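Long-range contact in cell wall binding protein cwp8 (Peptoclostridium difficile, PDB 5J6Q), which probably anchors to the bacterial cell wall through three CWB2 modules and displays its other domains at the cell surface: residues A[78-91]-A[166-178]. Residues are numbered along the deposited sequence; the frame is centred on the assembly and turned at random.
Sequences HQVLGGKVVDYKIE and EKRYSDIDSKELH
Lys89 and Ser170 pair through two backbone bonds, Lys89 N to Ser170 O (2.8 Å) and Ser170 N to Lys89 O (2.9 Å), where strand 88-90 meets the end of strand 165-171 antiparallel but splayed, the short axes at 132° and 4.5 Å apart at closest. Past the strand, Ile172 N adds a longer bond to Asp87 O (3.2 Å). Beside the Tyr169 end, the edge of its ring meets the face of Tyr88 in an offset edge-to-face pair, planes at 82°, with Ile90 CG1 alongside Tyr169. On the face of Lys89 and Ser170, the Lys89 chain passes over Ser170 OG, whose single proton could serve Lys89 O (3.1 Å) or Glu91 OE2 (3.2 Å). Bent at chi4 (-148°), that chain brings NZ to a salt bridge with Glu91 OE1 and to a water that also accepts from Asp173 N. Ile172 extends toward the backbone of His78 and Gln79; CD1 lies 3.3 Å from Tyr88 O, and its side chain crosses that of Gln79 at about a right angle. Asp87 turns its carboxylate to Lys31 N and Ala32 N, while Lys175 bridges to Asp75. Three backbone bonds thus hold the junction, and Gln79 NE2, donating to Tyr88 O (2.8 Å) in the carbonyl plane, ties strand 79-81 to strand 88-90 beside apolar Ile172.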
loop_
_atom_site.group_PDB
_atom_site.type_symbol
_atom_site.label_atom_id
_atom_site.label_comp_id
_atom_site.label_asym_id
_atom_site.label_seq_id
_atom_site.Cartn_x
_atom_site.Cartn_y
_atom_site.Cartn_z
ATOM N N HIS A 78 -20.586 -10.138 38.380
ATOM C CA HIS A 78 -21.877 -10.738 38.686
ATOM C C HIS A 78 -21.859 -12.227 38.417
ATOM O O HIS A 78 -20.996 -12.730 37.685
ATOM C CB HIS A 78 -22.982 -10.110 37.782
ATOM C CG HIS A 78 -22.696 -10.326 36.335
ATOM N ND1 HIS A 78 -23.489 -11.112 35.531
ATOM C CD2 HIS A 78 -21.675 -9.882 35.548
ATOM C CE1 HIS A 78 -22.954 -11.155 34.316
ATOM N NE2 HIS A 78 -21.864 -10.421 34.299
ATOM N N GLN A 79 -22.813 -12.929 39.013
ATOM C CA GLN A 79 -22.965 -14.344 38.675
ATOM C C GLN A 79 -24.424 -14.780 38.849
ATOM O O GLN A 79 -25.212 -14.039 39.420
ATOM C CB GLN A 79 -22.045 -15.219 39.547
ATOM C CG GLN A 79 -22.727 -15.777 40.779
ATOM C CD GLN A 79 -21.775 -16.705 41.500
ATOM O OE1 GLN A 79 -21.400 -17.751 40.975
ATOM N NE2 GLN A 79 -21.330 -16.307 42.680
ATOM N N VAL A 80 -24.778 -15.967 38.357
ATOM C CA VAL A 80 -26.125 -16.495 38.537
ATOM C C VAL A 80 -26.110 -17.605 39.596
ATOM O O VAL A 80 -25.442 -18.621 39.412
ATOM C CB VAL A 80 -26.693 -17.064 37.215
ATOM C CG1 VAL A 80 -28.127 -17.548 37.428
ATOM C CG2 VAL A 80 -26.645 -16.011 36.114
ATOM N N LEU A 81 -26.828 -17.399 40.701
ATOM C CA LEU A 81 -26.965 -18.374 41.765
ATOM C C LEU A 81 -28.442 -18.685 41.882
ATOM O O LEU A 81 -29.211 -17.810 42.288
ATOM C CB LEU A 81 -26.456 -17.838 43.109
ATOM C CG LEU A 81 -24.968 -17.551 43.164
ATOM C CD1 LEU A 81 -24.628 -16.998 44.526
ATOM C CD2 LEU A 81 -24.174 -18.817 42.913
ATOM N N GLY A 82 -28.856 -19.904 41.505
ATOM C CA GLY A 82 -30.263 -20.257 41.604
ATOM C C GLY A 82 -31.184 -19.372 40.783
ATOM O O GLY A 82 -32.233 -18.971 41.269
ATOM N N GLY A 83 -30.781 -19.033 39.550
ATOM C CA GLY A 83 -31.634 -18.248 38.666
ATOM C C GLY A 83 -31.636 -16.738 38.837
ATOM O O GLY A 83 -32.226 -16.047 38.005
ATOM N N LYS A 84 -30.993 -16.213 39.897
ATOM C CA LYS A 84 -30.942 -14.774 40.133
ATOM C C LYS A 84 -29.522 -14.229 39.907
ATOM O O LYS A 84 -28.555 -14.876 40.360
ATOM C CB LYS A 84 -31.353 -14.467 41.577
ATOM C CG LYS A 84 -32.816 -14.733 41.880
ATOM C CD LYS A 84 -33.110 -14.356 43.324
ATOM C CE LYS A 84 -34.579 -14.125 43.562
ATOM N NZ LYS A 84 -34.810 -13.483 44.883
ATOM N N VAL A 85 -29.376 -13.057 39.211
ATOM C CA VAL A 85 -28.021 -12.499 39.044
ATOM C C VAL A 85 -27.708 -11.814 40.337
ATOM O O VAL A 85 -28.573 -11.112 40.898
ATOM C CB VAL A 85 -27.890 -11.528 37.853
ATOM C CG1 VAL A 85 -28.694 -11.782 36.586
ATOM C CG2 VAL A 85 -27.173 -10.164 38.042
ATOM N N VAL A 86 -26.490 -12.034 40.846
ATOM C CA VAL A 86 -26.103 -11.438 42.127
ATOM C C VAL A 86 -24.768 -10.741 42.042
ATOM O O VAL A 86 -23.999 -10.949 41.109
ATOM C CB VAL A 86 -26.001 -12.573 43.193
ATOM C CG1 VAL A 86 -27.372 -13.213 43.453
ATOM C CG2 VAL A 86 -24.996 -13.619 42.709
ATOM N N ASP A 87 -24.485 -9.940 43.039
ATOM C CA ASP A 87 -23.212 -9.227 43.117
ATOM C C ASP A 87 -22.183 -10.041 43.995
ATOM O O ASP A 87 -21.078 -9.550 44.241
ATOM C CB ASP A 87 -23.453 -7.903 43.837
ATOM C CG ASP A 87 -23.915 -8.151 45.261
ATOM O OD1 ASP A 87 -24.496 -9.249 45.526
ATOM O OD2 ASP A 87 -23.705 -7.269 46.122
ATOM N N TYR A 88 -22.548 -11.258 44.442
ATOM C CA TYR A 88 -21.664 -11.902 45.408
ATOM C C TYR A 88 -21.230 -13.282 45.103
ATOM O O TYR A 88 -21.795 -13.989 44.256
ATOM C CB TYR A 88 -22.325 -11.884 46.816
ATOM C CG TYR A 88 -23.529 -12.795 46.964
ATOM C CD1 TYR A 88 -23.392 -14.090 47.454
ATOM C CD2 TYR A 88 -24.798 -12.360 46.619
ATOM C CE1 TYR A 88 -24.493 -14.928 47.588
ATOM C CE2 TYR A 88 -25.905 -13.192 46.745
ATOM C CZ TYR A 88 -25.751 -14.474 47.229
ATOM O OH TYR A 88 -26.850 -15.285 47.335
ATOM N N LYS A 89 -20.158 -13.674 45.814
ATOM C CA LYS A 89 -19.623 -15.025 45.681
ATOM C C LYS A 89 -19.318 -15.600 47.078
ATOM O O LYS A 89 -18.938 -14.880 48.012
ATOM C CB LYS A 89 -18.362 -15.021 44.812
ATOM C CG LYS A 89 -17.313 -14.027 45.298
ATOM C CD LYS A 89 -15.928 -14.370 44.746
ATOM C CE LYS A 89 -14.869 -13.620 45.526
ATOM N NZ LYS A 89 -13.696 -13.269 44.688
ATOM N N ILE A 90 -19.505 -16.898 47.224
ATOM C CA ILE A 90 -19.269 -17.520 48.512
ATOM C C ILE A 90 -17.847 -18.028 48.565
ATOM O O ILE A 90 -17.461 -18.862 47.747
ATOM C CB ILE A 90 -20.288 -18.652 48.762
ATOM C CG1 ILE A 90 -21.696 -18.054 48.930
ATOM C CG2 ILE A 90 -19.896 -19.440 50.011
ATOM C CD1 ILE A 90 -22.793 -19.107 49.008
ATOM N N GLU A 91 -17.054 -17.487 49.504
ATOM C CA GLU A 91 -15.675 -17.948 49.625
ATOM C C GLU A 91 -15.477 -18.826 50.871
ATOM O O GLU A 91 -16.002 -18.529 51.954
ATOM C CB GLU A 91 -14.716 -16.750 49.652
ATOM C CG GLU A 91 -14.417 -16.285 48.239
ATOM C CD GLU A 91 -13.420 -15.156 48.192
ATOM O OE1 GLU A 91 -12.588 -15.157 47.254
ATOM O OE2 GLU A 91 -13.476 -14.271 49.077
ATOM N N GLU A 166 -22.376 -15.650 61.984
ATOM C CA GLU A 166 -22.942 -15.447 60.649
ATOM C C GLU A 166 -21.882 -15.578 59.552
ATOM O O GLU A 166 -20.693 -15.556 59.845
ATOM C CB GLU A 166 -23.606 -14.067 60.574
ATOM C CG GLU A 166 -24.677 -13.983 59.503
ATOM C CD GLU A 166 -25.945 -13.332 60.012
ATOM O OE1 GLU A 166 -26.861 -14.070 60.432
ATOM O OE2 GLU A 166 -26.019 -12.087 59.989
ATOM N N LYS A 167 -22.322 -15.707 58.291
ATOM C CA LYS A 167 -21.443 -15.868 57.131
ATOM C C LYS A 167 -21.102 -14.546 56.413
ATOM O O LYS A 167 -21.842 -13.570 56.512
ATOM C CB LYS A 167 -22.106 -16.831 56.132
ATOM C CG LYS A 167 -22.672 -18.079 56.802
ATOM C CD LYS A 167 -22.851 -19.205 55.799
ATOM C CE LYS A 167 -23.485 -20.418 56.434
ATOM N N ARG A 168 -19.975 -14.543 55.679
ATOM C CA ARG A 168 -19.450 -13.407 54.931
ATOM C C ARG A 168 -19.531 -13.693 53.449
ATOM O O ARG A 168 -18.639 -14.341 52.899
ATOM C CB ARG A 168 -17.964 -13.154 55.289
ATOM C CG ARG A 168 -17.531 -11.674 55.268
ATOM C CD ARG A 168 -17.458 -11.051 53.860
ATOM N NE ARG A 168 -16.181 -11.284 53.167
ATOM C CZ ARG A 168 -15.399 -10.306 52.710
ATOM N NH1 ARG A 168 -15.741 -9.035 52.885
ATOM N NH2 ARG A 168 -14.276 -10.594 52.057
ATOM N N TYR A 169 -20.592 -13.243 52.797
ATOM C CA TYR A 169 -20.677 -13.427 51.358
ATOM C C TYR A 169 -19.730 -12.367 50.837
ATOM O O TYR A 169 -19.711 -11.282 51.402
ATOM C CB TYR A 169 -22.120 -13.227 50.859
ATOM C CG TYR A 169 -23.105 -14.090 51.617
ATOM C CD1 TYR A 169 -23.580 -13.703 52.861
ATOM C CD2 TYR A 169 -23.531 -15.306 51.105
ATOM C CE1 TYR A 169 -24.455 -14.510 53.579
ATOM C CE2 TYR A 169 -24.407 -16.121 51.814
ATOM C CZ TYR A 169 -24.864 -15.722 53.053
ATOM O OH TYR A 169 -25.706 -16.543 53.770
ATOM N N SER A 170 -18.931 -12.642 49.818
ATOM C CA SER A 170 -18.002 -11.600 49.385
ATOM C C SER A 170 -18.338 -10.998 48.003
ATOM O O SER A 170 -19.154 -11.540 47.248
ATOM C CB SER A 170 -16.576 -12.152 49.388
ATOM O OG SER A 170 -16.388 -13.090 48.347
ATOM N N ASP A 171 -17.684 -9.891 47.685
ATOM C CA ASP A 171 -17.913 -9.203 46.428
ATOM C C ASP A 171 -17.206 -9.820 45.246
ATOM O O ASP A 171 -16.085 -10.301 45.338
ATOM C CB ASP A 171 -17.470 -7.744 46.538
ATOM C CG ASP A 171 -18.190 -6.836 45.542
ATOM O OD1 ASP A 171 -19.201 -7.286 44.941
ATOM O OD2 ASP A 171 -17.740 -5.681 45.361
ATOM N N ILE A 172 -17.881 -9.829 44.132
ATOM C CA ILE A 172 -17.284 -10.306 42.903
ATOM C C ILE A 172 -16.658 -9.077 42.318
ATOM O O ILE A 172 -17.388 -8.221 41.834
ATOM C CB ILE A 172 -18.345 -10.906 41.965
ATOM C CG1 ILE A 172 -19.085 -12.050 42.664
ATOM C CG2 ILE A 172 -17.705 -11.362 40.691
ATOM C CD1 ILE A 172 -20.215 -12.555 41.794
ATOM N N ASP A 173 -15.315 -8.957 42.362
ATOM C CA ASP A 173 -14.618 -7.751 41.878
ATOM C C ASP A 173 -14.944 -7.352 40.444
ATOM O O ASP A 173 -15.229 -8.206 39.615
ATOM C CB ASP A 173 -13.094 -7.935 41.968
ATOM C CG ASP A 173 -12.582 -8.198 43.368
ATOM O OD1 ASP A 173 -13.132 -7.603 44.334
ATOM O OD2 ASP A 173 -11.637 -8.992 43.504
ATOM N N SER A 174 -14.883 -6.050 40.140
ATOM C CA SER A 174 -15.155 -5.615 38.785
ATOM C C SER A 174 -14.185 -6.313 37.858
ATOM O O SER A 174 -13.072 -6.645 38.234
ATOM C CB SER A 174 -15.048 -4.095 38.644
ATOM O OG SER A 174 -13.722 -3.598 38.758
ATOM N N LYS A 175 -14.624 -6.578 36.660
ATOM C CA LYS A 175 -13.810 -7.230 35.662
ATOM C C LYS A 175 -13.118 -6.141 34.901
ATOM O O LYS A 175 -12.936 -5.041 35.452
ATOM C CB LYS A 175 -14.665 -8.121 34.751
ATOM C CG LYS A 175 -15.209 -9.341 35.500
ATOM C CD LYS A 175 -16.147 -10.185 34.637
ATOM C CE LYS A 175 -17.021 -11.082 35.498
ATOM N NZ LYS A 175 -17.948 -11.933 34.686
ATOM N N GLU A 176 -12.769 -6.370 33.641
ATOM C CA GLU A 176 -11.980 -5.338 32.995
ATOM C C GLU A 176 -12.686 -4.419 32.008
ATOM O O GLU A 176 -13.448 -4.855 31.156
ATOM C CB GLU A 176 -10.776 -6.010 32.311
ATOM C CG GLU A 176 -9.747 -6.488 33.325
ATOM C CD GLU A 176 -8.428 -5.742 33.219
ATOM O OE1 GLU A 176 -8.415 -4.594 32.721
ATOM O OE2 GLU A 176 -7.405 -6.311 33.639
ATOM N N LEU A 177 -12.358 -3.136 32.131
ATOM C CA LEU A 177 -12.814 -1.994 31.308
ATOM C C LEU A 177 -12.528 -2.220 29.819
ATOM O O LEU A 177 -11.350 -2.194 29.466
ATOM C CB LEU A 177 -11.988 -0.780 31.803
ATOM C CG LEU A 177 -12.308 0.656 31.337
ATOM C CD1 LEU A 177 -11.996 0.800 29.864
ATOM C CD2 LEU A 177 -13.705 1.092 31.645
ATOM N N HIS A 178 -13.564 -2.455 28.960
ATOM C CA HIS A 178 -13.382 -2.608 27.501
ATOM C C HIS A 178 -13.784 -1.256 26.819
ATOM O O HIS A 178 -14.734 -0.621 27.263
ATOM C CB HIS A 178 -14.245 -3.740 26.881
ATOM C CG HIS A 178 -14.025 -5.078 27.501
ATOM N ND1 HIS A 178 -14.823 -5.567 28.516
ATOM C CD2 HIS A 178 -13.101 -6.037 27.238
ATOM C CE1 HIS A 178 -14.383 -6.775 28.839
ATOM N NE2 HIS A 178 -13.348 -7.085 28.087
HETATM O O HOH W 1 -13.893 -11.648 42.812
#